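Local coordinates for SusD homolog (Bacteroides thetaiotaomicron, PDB 3SGH), which probably binds glycans at the bacterial surface, as expected of a SusD-like outer membrane lipoprotein that works with a transporter in carbohydrate uptake, at residues Tyr270-Gln276 against Asn300-Phe305; Trp43-Gln49 against Pro420-Trp426; Leu107-Tyr111 against Trp184-Ala188. One frame throughout, in Å; residues are numbered along the deposited sequence. Where two conformers were deposited one is given.

Contact 1 (Tyr270-Gln276 against Asn300-Phe305); sequences YFTPQTQ and NYSKLF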
loop_
_atom_site.group_PDB
_atom_site.type_symbol
_atom_site.label_atom_id
_atom_site.label_comp_id
_atom_site.label_asym_id
_atom_site.label_seq_id
_atom_site.Cartn_x
_atom_site.Cartn_y
_atom_site.Cartn_z
ATOM N N TYR A 270 -12.964 -10.654 5.318
ATOM C CA TYR A 270 -12.541 -9.626 4.349
ATOM C C TYR A 270 -13.695 -8.938 3.620
ATOM O O TYR A 270 -13.590 -7.750 3.321
ATOM C CB TYR A 270 -11.644 -10.266 3.295
ATOM C CG TYR A 270 -10.179 -10.474 3.667
ATOM C CD1 TYR A 270 -9.766 -10.644 4.973
ATOM C CD2 TYR A 270 -9.194 -10.558 2.664
ATOM C CE1 TYR A 270 -8.429 -10.839 5.267
ATOM C CE2 TYR A 270 -7.877 -10.777 2.959
ATOM C CZ TYR A 270 -7.489 -10.917 4.255
ATOM O OH TYR A 270 -6.160 -11.103 4.519
ATOM N N PHE A 271 -14.760 -9.698 3.354
ATOM C CA PHE A 271 -15.835 -9.279 2.444
ATOM C C PHE A 271 -17.222 -9.684 2.988
ATOM O O PHE A 271 -17.338 -10.612 3.811
ATOM C CB PHE A 271 -15.691 -9.984 1.088
ATOM C CG PHE A 271 -14.314 -9.973 0.501
ATOM C CD1 PHE A 271 -13.686 -8.778 0.225
ATOM C CD2 PHE A 271 -13.671 -11.165 0.184
ATOM C CE1 PHE A 271 -12.423 -8.778 -0.328
ATOM C CE2 PHE A 271 -12.371 -11.171 -0.368
ATOM C CZ PHE A 271 -11.766 -9.996 -0.614
ATOM N N THR A 272 -18.274 -9.059 2.456
ATOM C CA THR A 272 -19.639 -9.547 2.623
ATOM C C THR A 272 -20.040 -10.305 1.377
ATOM O O THR A 272 -19.579 -9.956 0.284
ATOM C CB THR A 272 -20.622 -8.395 2.842
ATOM O OG1 THR A 272 -20.608 -7.514 1.701
ATOM C CG2 THR A 272 -20.249 -7.641 4.078
ATOM N N PRO A 273 -20.876 -11.329 1.521
ATOM C CA PRO A 273 -21.468 -12.018 0.376
ATOM C C PRO A 273 -22.304 -11.043 -0.453
ATOM O O PRO A 273 -22.932 -10.135 0.114
ATOM C CB PRO A 273 -22.404 -13.047 1.043
ATOM C CG PRO A 273 -21.696 -13.378 2.284
ATOM C CD PRO A 273 -21.137 -12.063 2.771
ATOM N N GLN A 274 -22.305 -11.232 -1.772
ATOM C CA GLN A 274 -23.170 -10.456 -2.662
ATOM C C GLN A 274 -24.614 -10.746 -2.345
ATOM O O GLN A 274 -24.953 -11.857 -1.947
ATOM C CB GLN A 274 -22.858 -10.723 -4.130
ATOM C CG GLN A 274 -23.159 -12.118 -4.626
ATOM C CD GLN A 274 -24.607 -12.323 -5.045
ATOM O OE1 GLN A 274 -25.344 -11.360 -5.388
ATOM N NE2 GLN A 274 -25.013 -13.595 -5.085
ATOM N N THR A 275 -25.467 -9.732 -2.490
ATOM C CA THR A 275 -26.892 -9.899 -2.218
ATOM C C THR A 275 -27.752 -9.508 -3.438
ATOM O O THR A 275 -28.988 -9.349 -3.326
ATOM C CB THR A 275 -27.328 -9.061 -1.010
ATOM O OG1 THR A 275 -27.053 -7.674 -1.294
ATOM C CG2 THR A 275 -26.601 -9.550 0.277
ATOM N N GLN A 276 -27.108 -9.357 -4.586
ATOM C CA GLN A 276 -27.827 -9.024 -5.828
ATOM C C GLN A 276 -28.753 -10.165 -6.245
ATOM O O GLN A 276 -29.875 -9.916 -6.726
ATOM C CB GLN A 276 -26.829 -8.720 -6.948
ATOM C CG GLN A 276 -27.480 -8.295 -8.263
ATOM C CD GLN A 276 -28.357 -7.038 -8.124
ATOM O OE1 GLN A 276 -28.030 -6.088 -7.376
ATOM N NE2 GLN A 276 -29.481 -7.019 -8.862
ATOM N N ASN A 300 -24.959 -4.056 -4.650
ATOM C CA ASN A 300 -25.128 -5.323 -3.939
ATOM C C ASN A 300 -24.079 -6.411 -4.232
ATOM O O ASN A 300 -24.277 -7.568 -3.864
ATOM C CB ASN A 300 -26.543 -5.856 -4.197
ATOM C CG ASN A 300 -27.598 -4.846 -3.846
ATOM O OD1 ASN A 300 -27.522 -4.223 -2.800
ATOM N ND2 ASN A 300 -28.574 -4.663 -4.721
ATOM N N TYR A 301 -22.969 -6.028 -4.862
ATOM C CA TYR A 301 -21.824 -6.874 -4.947
ATOM C C TYR A 301 -21.108 -6.911 -3.580
ATOM O O TYR A 301 -21.457 -6.144 -2.685
ATOM C CB TYR A 301 -20.884 -6.403 -6.078
ATOM C CG TYR A 301 -21.358 -6.745 -7.494
ATOM C CD1 TYR A 301 -22.643 -6.364 -7.950
ATOM C CD2 TYR A 301 -20.490 -7.380 -8.424
ATOM C CE1 TYR A 301 -23.081 -6.647 -9.241
ATOM C CE2 TYR A 301 -20.918 -7.631 -9.721
ATOM C CZ TYR A 301 -22.214 -7.272 -10.116
ATOM O OH TYR A 301 -22.657 -7.518 -11.375
ATOM N N SER A 302 -20.119 -7.789 -3.422
ATOM C CA SER A 302 -19.395 -7.879 -2.158
ATOM C C SER A 302 -18.776 -6.548 -1.712
ATOM O O SER A 302 -18.084 -5.871 -2.502
ATOM C CB SER A 302 -18.310 -8.925 -2.224
ATOM O OG SER A 302 -18.883 -10.213 -2.283
ATOM N N LYS A 303 -19.007 -6.226 -0.445
ATOM C CA LYS A 303 -18.450 -5.052 0.181
ATOM C C LYS A 303 -17.200 -5.408 0.959
ATOM O O LYS A 303 -16.942 -6.575 1.281
ATOM C CB LYS A 303 -19.455 -4.427 1.130
ATOM C CG LYS A 303 -20.787 -4.058 0.483
ATOM C CD LYS A 303 -21.806 -3.452 1.442
ATOM C CE LYS A 303 -22.506 -4.555 2.271
ATOM N NZ LYS A 303 -23.594 -4.103 3.261
ATOM N N LEU A 304 -16.398 -4.386 1.251
ATOM C CA LEU A 304 -15.276 -4.550 2.166
ATOM C C LEU A 304 -15.877 -4.715 3.570
ATOM O O LEU A 304 -16.721 -3.905 4.007
ATOM C CB LEU A 304 -14.371 -3.302 2.107
ATOM C CG LEU A 304 -13.920 -2.803 0.723
ATOM C CD1 LEU A 304 -13.087 -1.539 0.890
ATOM C CD2 LEU A 304 -13.114 -3.881 -0.007
ATOM N N PHE A 305 -15.408 -5.743 4.280
ATOM C CA PHE A 305 -15.879 -6.022 5.628
ATOM C C PHE A 305 -15.725 -4.803 6.564
ATOM O O PHE A 305 -16.592 -4.509 7.391
ATOM C CB PHE A 305 -15.170 -7.220 6.220
ATOM C CG PHE A 305 -15.736 -7.605 7.569
ATOM C CD1 PHE A 305 -15.208 -7.069 8.732
ATOM C CD2 PHE A 305 -16.861 -8.419 7.646
ATOM C CE1 PHE A 305 -15.789 -7.357 9.981
ATOM C CE2 PHE A 305 -17.437 -8.725 8.855
ATOM C CZ PHE A 305 -16.896 -8.194 10.057
HETATM O O HOH W 1 -22.848 -7.538 0.114
HETATM O O HOH W 2 -25.691 -4.769 -7.306
#
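Two extended segments run antiparallel here, within the long loop between helix 267-270 and strand 314-317, the centre of the contact about 22 Å from that of the chain. Regular ladder geometry is brief. F271 and L304 form a single bridge, a non-hydrogen-bonded antiparallel pair with CA atoms 4.8 Å apart, flanked by F305 N to Y270 O (2.9 Å) and T272 N to K303 O (3.1 Å). Beyond it, side chains take over part of the pairing. T272 OG1 accepts from K303 N at 3.0 Å, while S302 OG donates to T272 O at 2.7 Å. At the far end N300 O receives T275 N at 2.8 Å, and the amides of N300 and Q276 join through ND2 to OE1 at 3.1 Å. Water 2 also spans this end, donating to Q276 OE1 (2.7 Å) and accepting from N300 N (2.8 Å). Water 1 links T272 OG1 (2.7 Å) to P273 O (2.6 Å) and donates weakly across to Y301 O at 3.4 Å.

The F271 side chain goes to the apolar surface of helix 253-261, where it meets L255, V256 and M259. Y270 stacks on Y419 and sends its hydroxyl to I416 O. S302 continues the polar network to A251 and V283, and the Y301 hydroxyl bonds to D376.

Main-chain carbonyls, short hydroxyl links and a paired amide thus hold the segments together, with little apolar contact between them; the aromatic side chains of Y270 and F271 are spent on joining this pair to the rest of the fold.

Contact 2 (Trp43-Gln49 against Pro420-Trp426); sequences WASFSGQ and PDPMNGW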
loop_
_atom_site.group_PDB
_atom_site.type_symbol
_atom_site.label_atom_id
_atom_site.label_comp_id
_atom_site.label_asym_id
_atom_site.label_seq_id
_atom_site.Cartn_x
_atom_site.Cartn_y
_atom_site.Cartn_z
ATOM N N TRP A 43 -6.738 5.300 -7.173
ATOM C CA TRP A 43 -5.648 4.569 -7.802
ATOM C C TRP A 43 -5.371 3.259 -7.086
ATOM O O TRP A 43 -4.754 2.357 -7.655
ATOM C CB TRP A 43 -4.339 5.399 -7.933
ATOM C CG TRP A 43 -3.872 5.954 -6.615
ATOM C CD1 TRP A 43 -4.098 7.204 -6.144
ATOM C CD2 TRP A 43 -3.161 5.261 -5.581
ATOM N NE1 TRP A 43 -3.592 7.337 -4.888
ATOM C CE2 TRP A 43 -3.008 6.165 -4.509
ATOM C CE3 TRP A 43 -2.656 3.960 -5.443
ATOM C CZ2 TRP A 43 -2.387 5.805 -3.293
ATOM C CZ3 TRP A 43 -2.027 3.608 -4.221
ATOM C CH2 TRP A 43 -1.885 4.535 -3.190
ATOM N N ALA A 44 -5.803 3.135 -5.833
ATOM C CA ALA A 44 -5.629 1.887 -5.076
ATOM C C ALA A 44 -6.176 0.659 -5.788
ATOM O O ALA A 44 -5.774 -0.469 -5.477
ATOM C CB ALA A 44 -6.281 2.019 -3.680
ATOM N N SER A 45 -7.148 0.853 -6.692
ATOM C CA SER A 45 -7.678 -0.265 -7.444
ATOM C C SER A 45 -6.591 -0.976 -8.271
ATOM O O SER A 45 -6.753 -2.149 -8.625
ATOM C CB SER A 45 -8.861 0.165 -8.322
ATOM O OG SER A 45 -9.924 0.652 -7.507
ATOM N N PHE A 46 -5.492 -0.307 -8.539
ATOM C CA PHE A 46 -4.373 -0.953 -9.213
ATOM C C PHE A 46 -3.688 -2.037 -8.362
ATOM O O PHE A 46 -2.844 -2.773 -8.888
ATOM C CB PHE A 46 -3.285 0.075 -9.630
ATOM C CG PHE A 46 -3.798 1.193 -10.497
ATOM C CD1 PHE A 46 -4.886 1.015 -11.339
ATOM C CD2 PHE A 46 -3.157 2.406 -10.484
ATOM C CE1 PHE A 46 -5.360 2.044 -12.117
ATOM C CE2 PHE A 46 -3.610 3.485 -11.295
ATOM C CZ PHE A 46 -4.689 3.321 -12.088
ATOM N N SER A 47 -3.991 -2.080 -7.067
ATOM C CA SER A 47 -3.569 -3.145 -6.194
ATOM C C SER A 47 -4.526 -4.332 -6.122
ATOM O O SER A 47 -4.224 -5.298 -5.391
ATOM C CB SER A 47 -3.305 -2.625 -4.765
ATOM O OG SER A 47 -2.215 -1.713 -4.756
ATOM N N GLY A 48 -5.667 -4.265 -6.811
ATOM C CA GLY A 48 -6.514 -5.464 -7.015
ATOM C C GLY A 48 -7.408 -5.894 -5.871
ATOM O O GLY A 48 -7.977 -6.979 -5.948
ATOM N N GLN A 49 -7.522 -5.071 -4.820
ATOM C CA GLN A 49 -8.315 -5.424 -3.619
ATOM C C GLN A 49 -9.647 -4.680 -3.484
ATOM O O GLN A 49 -10.666 -5.256 -3.091
ATOM C CB GLN A 49 -7.505 -5.180 -2.343
ATOM C CG GLN A 49 -6.116 -5.727 -2.319
ATOM C CD GLN A 49 -5.513 -5.689 -0.931
ATOM O OE1 GLN A 49 -5.663 -4.721 -0.229
ATOM N NE2 GLN A 49 -4.830 -6.772 -0.529
ATOM N N PRO A 420 -6.953 -4.395 3.962
ATOM C CA PRO A 420 -6.869 -3.625 2.733
ATOM C C PRO A 420 -5.630 -2.724 2.745
ATOM O O PRO A 420 -5.392 -2.039 3.734
ATOM C CB PRO A 420 -8.156 -2.756 2.745
ATOM C CG PRO A 420 -8.731 -2.916 4.088
ATOM C CD PRO A 420 -7.890 -3.779 4.918
ATOM N N ASP A 421 -4.825 -2.788 1.688
ATOM C CA ASP A 421 -3.585 -2.013 1.605
ATOM C C ASP A 421 -3.596 -1.408 0.201
ATOM O O ASP A 421 -3.622 -2.149 -0.777
ATOM C CB ASP A 421 -2.384 -2.906 1.792
ATOM C CG ASP A 421 -1.063 -2.136 1.759
ATOM O OD1 ASP A 421 -0.848 -1.315 0.835
ATOM O OD2 ASP A 421 -0.263 -2.395 2.665
ATOM N N PRO A 422 -3.610 -0.084 0.095
ATOM C CA PRO A 422 -3.802 0.545 -1.221
ATOM C C PRO A 422 -2.656 0.391 -2.184
ATOM O O PRO A 422 -2.868 0.468 -3.388
ATOM C CB PRO A 422 -3.975 2.015 -0.895
ATOM C CG PRO A 422 -3.293 2.231 0.392
ATOM C CD PRO A 422 -3.494 0.903 1.179
HETATM N N MSE A 423 -1.451 0.194 -1.652
HETATM C CA MSE A 423 -0.224 0.252 -2.429
HETATM C C MSE A 423 0.499 -1.078 -2.610
HETATM O O MSE A 423 1.162 -1.253 -3.615
HETATM C CB MSE A 423 0.730 1.285 -1.843
HETATM C CG MSE A 423 2.082 1.432 -2.546
HETATM SE SE MSE A 423 1.845 1.778 -4.409
HETATM C CE MSE A 423 1.796 3.753 -4.318
ATOM N N ASN A 424 0.398 -2.002 -1.659
ATOM C CA ASN A 424 1.245 -3.213 -1.701
ATOM C C ASN A 424 1.159 -3.959 -3.027
ATOM O O ASN A 424 2.198 -4.302 -3.657
ATOM C CB ASN A 424 0.900 -4.186 -0.580
ATOM C CG ASN A 424 1.759 -5.402 -0.629
ATOM O OD1 ASN A 424 2.978 -5.303 -0.474
ATOM N ND2 ASN A 424 1.159 -6.566 -0.902
ATOM N N GLY A 425 -0.064 -4.221 -3.454
ATOM C CA GLY A 425 -0.257 -4.954 -4.706
ATOM C C GLY A 425 0.352 -4.262 -5.922
ATOM O O GLY A 425 1.062 -4.883 -6.705
ATOM N N TRP A 426 0.051 -2.966 -6.068
ATOM C CA TRP A 426 0.488 -2.218 -7.239
ATOM C C TRP A 426 2.008 -2.090 -7.235
ATOM O O TRP A 426 2.645 -2.171 -8.287
ATOM C CB TRP A 426 -0.166 -0.861 -7.250
ATOM C CG TRP A 426 0.089 -0.111 -8.501
ATOM C CD1 TRP A 426 0.334 -0.626 -9.737
ATOM C CD2 TRP A 426 0.025 1.299 -8.647
ATOM N NE1 TRP A 426 0.475 0.372 -10.627
ATOM C CE2 TRP A 426 0.301 1.576 -9.991
ATOM C CE3 TRP A 426 -0.197 2.355 -7.766
ATOM C CZ2 TRP A 426 0.371 2.878 -10.492
ATOM C CZ3 TRP A 426 -0.169 3.650 -8.259
ATOM C CH2 TRP A 426 0.103 3.890 -9.634
#
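W43, F46 and W426 make an aromatic cluster at the heart of this contact. F46 presents its ring edge to the face of the W426 indole, with 4.8 Å between the centroids of its ring and the six-membered ring and 65° between the planes. Its CB sits 3.6 Å above the centroid of the W426 five-membered ring, a CH-pi contact almost along the normal. W43 meets W426 obliquely, CE3 to CE3 at 3.7 Å. Selenomethionine M423 makes a Met-aromatic contact with W43, its SE placed obliquely 5.4 Å from the centroid of the six-membered ring; M423 CE also packs 3.8 Å from W43 CZ3, and P422 adds its CB 3.6 Å from A44 CB.

Next to this cluster stands S47, whose hydroxyl bridges the start of the helix. OG donates to P422 O at 2.7 Å and accepts from W426 N at 2.9 Å. S47 and G425 have CA atoms 4.1 Å apart, and a beta carbon on G425 would fall about 2.5 Å from S47 O. At the outer edge Q49 OE1 accepts from D421 N at 2.8 Å, just after the cis peptide bond that precedes P420. D421 caps the helix that follows, its OD1 accepting from M423 N (3.0 Å) and N424 N (2.9 Å).

So a short 3-10 turn lies over the N-terminal end of helix 424-432. Helix 100-120 closes over W43 and W426 with L119, and L115 and L119 both meet M423. S76 takes the W43 indole nitrogen. W415 of helix 403-417 donates to S47 O, and Q49 leads into strand 50-52.

Contact 3 (Leu107-Tyr111 against Trp184-Ala188); sequences LTRVY and WLKFA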
loop_
_atom_site.group_PDB
_atom_site.type_symbol
_atom_site.label_atom_id
_atom_site.label_comp_id
_atom_site.label_asym_id
_atom_site.label_seq_id
_atom_site.Cartn_x
_atom_site.Cartn_y
_atom_site.Cartn_z
ATOM N N LEU A 107 9.765 9.817 11.332
ATOM C CA LEU A 107 9.144 8.540 10.905
ATOM C C LEU A 107 7.848 8.767 10.095
ATOM O O LEU A 107 7.603 8.140 9.080
ATOM C CB LEU A 107 8.891 7.663 12.098
ATOM C CG LEU A 107 8.155 6.337 11.842
ATOM C CD1 LEU A 107 8.959 5.416 10.909
ATOM C CD2 LEU A 107 7.891 5.659 13.236
ATOM N N THR A 108 7.029 9.672 10.569
ATOM C CA THR A 108 5.754 9.959 9.959
ATOM C C THR A 108 5.914 10.642 8.591
ATOM O O THR A 108 5.199 10.273 7.635
ATOM C CB THR A 108 4.830 10.740 10.925
ATOM O OG1 THR A 108 4.729 10.043 12.183
ATOM C CG2 THR A 108 3.424 10.870 10.327
ATOM N N ARG A 109 6.846 11.585 8.499
ATOM C CA ARG A 109 7.233 12.186 7.218
ATOM C C ARG A 109 7.739 11.153 6.246
ATOM O O ARG A 109 7.292 11.109 5.132
ATOM C CB ARG A 109 8.322 13.218 7.441
ATOM C CG ARG A 109 8.731 14.020 6.212
ATOM C CD ARG A 109 9.823 14.933 6.567
ATOM N NE ARG A 109 10.285 15.709 5.418
ATOM C CZ ARG A 109 11.505 16.192 5.264
ATOM N NH1 ARG A 109 12.489 15.898 6.127
ATOM N NH2 ARG A 109 11.750 16.916 4.184
ATOM N N VAL A 110 8.669 10.295 6.691
ATOM C CA VAL A 110 9.149 9.237 5.827
ATOM C C VAL A 110 7.959 8.364 5.378
ATOM O O VAL A 110 7.894 8.011 4.211
ATOM C CB VAL A 110 10.263 8.379 6.464
ATOM C CG1 VAL A 110 10.483 7.053 5.624
ATOM C CG2 VAL A 110 11.609 9.185 6.661
ATOM N N TYR A 111 7.030 8.000 6.264
ATOM C CA TYR A 111 5.895 7.103 5.895
ATOM C C TYR A 111 5.085 7.721 4.745
ATOM O O TYR A 111 4.761 7.067 3.726
ATOM C CB TYR A 111 4.946 6.782 7.081
ATOM C CG TYR A 111 4.085 5.594 6.723
ATOM C CD1 TYR A 111 2.843 5.745 6.057
ATOM C CD2 TYR A 111 4.541 4.309 6.973
ATOM C CE1 TYR A 111 2.103 4.612 5.687
ATOM C CE2 TYR A 111 3.805 3.199 6.620
ATOM C CZ TYR A 111 2.592 3.357 5.987
ATOM O OH TYR A 111 1.904 2.223 5.605
ATOM N N TRP A 184 6.854 1.092 18.254
ATOM C CA TRP A 184 7.278 1.964 17.169
ATOM C C TRP A 184 8.616 1.540 16.547
ATOM O O TRP A 184 8.848 1.721 15.345
ATOM C CB TRP A 184 7.343 3.417 17.583
ATOM C CG TRP A 184 6.021 4.087 17.666
ATOM C CD1 TRP A 184 5.388 4.483 18.792
ATOM C CD2 TRP A 184 5.160 4.432 16.573
ATOM N NE1 TRP A 184 4.186 5.083 18.482
ATOM C CE2 TRP A 184 4.015 5.050 17.123
ATOM C CE3 TRP A 184 5.255 4.290 15.182
ATOM C CZ2 TRP A 184 2.976 5.522 16.337
ATOM C CZ3 TRP A 184 4.203 4.744 14.403
ATOM C CH2 TRP A 184 3.084 5.356 14.990
ATOM N N LEU A 185 9.499 0.964 17.346
ATOM C CA LEU A 185 10.815 0.561 16.814
ATOM C C LEU A 185 10.647 -0.583 15.830
ATOM O O LEU A 185 11.283 -0.594 14.790
ATOM C CB LEU A 185 11.755 0.173 17.965
ATOM C CG LEU A 185 13.218 -0.108 17.576
ATOM C CD1 LEU A 185 13.911 1.127 17.060
ATOM C CD2 LEU A 185 13.987 -0.712 18.818
ATOM N N LYS A 186 9.814 -1.560 16.169
ATOM C CA LYS A 186 9.498 -2.658 15.270
ATOM C C LYS A 186 8.820 -2.139 14.018
ATOM O O LYS A 186 9.149 -2.571 12.912
ATOM C CB LYS A 186 8.636 -3.735 15.974
ATOM C CG LYS A 186 9.423 -4.553 16.981
ATOM C CD LYS A 186 8.552 -5.612 17.681
ATOM C CE LYS A 186 7.635 -4.920 18.694
ATOM N NZ LYS A 186 7.206 -5.720 19.892
ATOM N N PHE A 187 7.889 -1.192 14.201
ATOM C CA PHE A 187 7.202 -0.536 13.056
ATOM C C PHE A 187 8.239 0.109 12.137
ATOM O O PHE A 187 8.243 -0.104 10.890
ATOM C CB PHE A 187 6.196 0.502 13.554
ATOM C CG PHE A 187 5.449 1.209 12.460
ATOM C CD1 PHE A 187 6.004 2.333 11.850
ATOM C CD2 PHE A 187 4.153 0.827 12.128
ATOM C CE1 PHE A 187 5.309 3.032 10.821
ATOM C CE2 PHE A 187 3.445 1.499 11.113
ATOM C CZ PHE A 187 4.033 2.623 10.456
ATOM N N ALA A 188 9.148 0.862 12.737
ATOM C CA ALA A 188 10.151 1.582 11.971
ATOM C C ALA A 188 11.086 0.630 11.190
ATOM O O ALA A 188 11.406 0.884 10.027
ATOM C CB ALA A 188 10.944 2.534 12.858
#
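Apolar contact joins these two helical segments, and L107 does most of the work from its side. Its CD2 lies 3.6 Å from W184 CE3 and 4.1 Å from F187 CD1, while its CD1 reaches A188 CB at 4.0 Å. The leucine therefore fits among three residues spread over one turn of the opposing helix. One turn further on, the aromatic pair Y111 and F187 extends the contact. Y111 CE2 is 3.9 Å from F187 CZ, but the rings meet obliquely, with centroids 5.9 Å apart and planes at 36°, so this is neither a stack nor a T-shaped pair.

The axes of the two segments run in the same sense, 32° apart, and come no nearer than 12.2 Å; bulky side chains have to fill a gap this wide. Helix 140-162 touches both sides, L151 meeting L107 and I155 meeting A188. Two like-directed helices, with helix 140-162 and the short helix 168-171 between them in sequence, are consistent with the TPR-like alpha-alpha superhelix of SusD-like proteins.

Polar groups find their partners away from the interface. The Y111 hydroxyl bonds to R194, further along helix 181-198, and the W184 indole nitrogen bonds to D174. V316 and M317 of strand 314-317 pack on both Y111 and F187, bringing a distant part of the chain against the same aromatic pair.

Going along the chain, 43-49 leaves the first half of contact 2 waiting for its partner. Contact 3 is next, closing a loop of 72 residues between helices 100-120 and 181-198. Contact 1 follows in series, pairing two parts of one long loop across 23 residues with neither helix nor strand. Only at 420-426 does contact 2 close, 370 residues on, bringing the 3-10 turn between helix 33-40 and strand 50-52 onto the start of helix 424-432; both other loops fall within its span. Contacts 1 and 3 lie on opposite sides of the chain's centre, with centres about 33 Å apart; contact 2 is nearer the middle, touching contact 1 where L304 CD2 packs 4.2 Å from Q49 O.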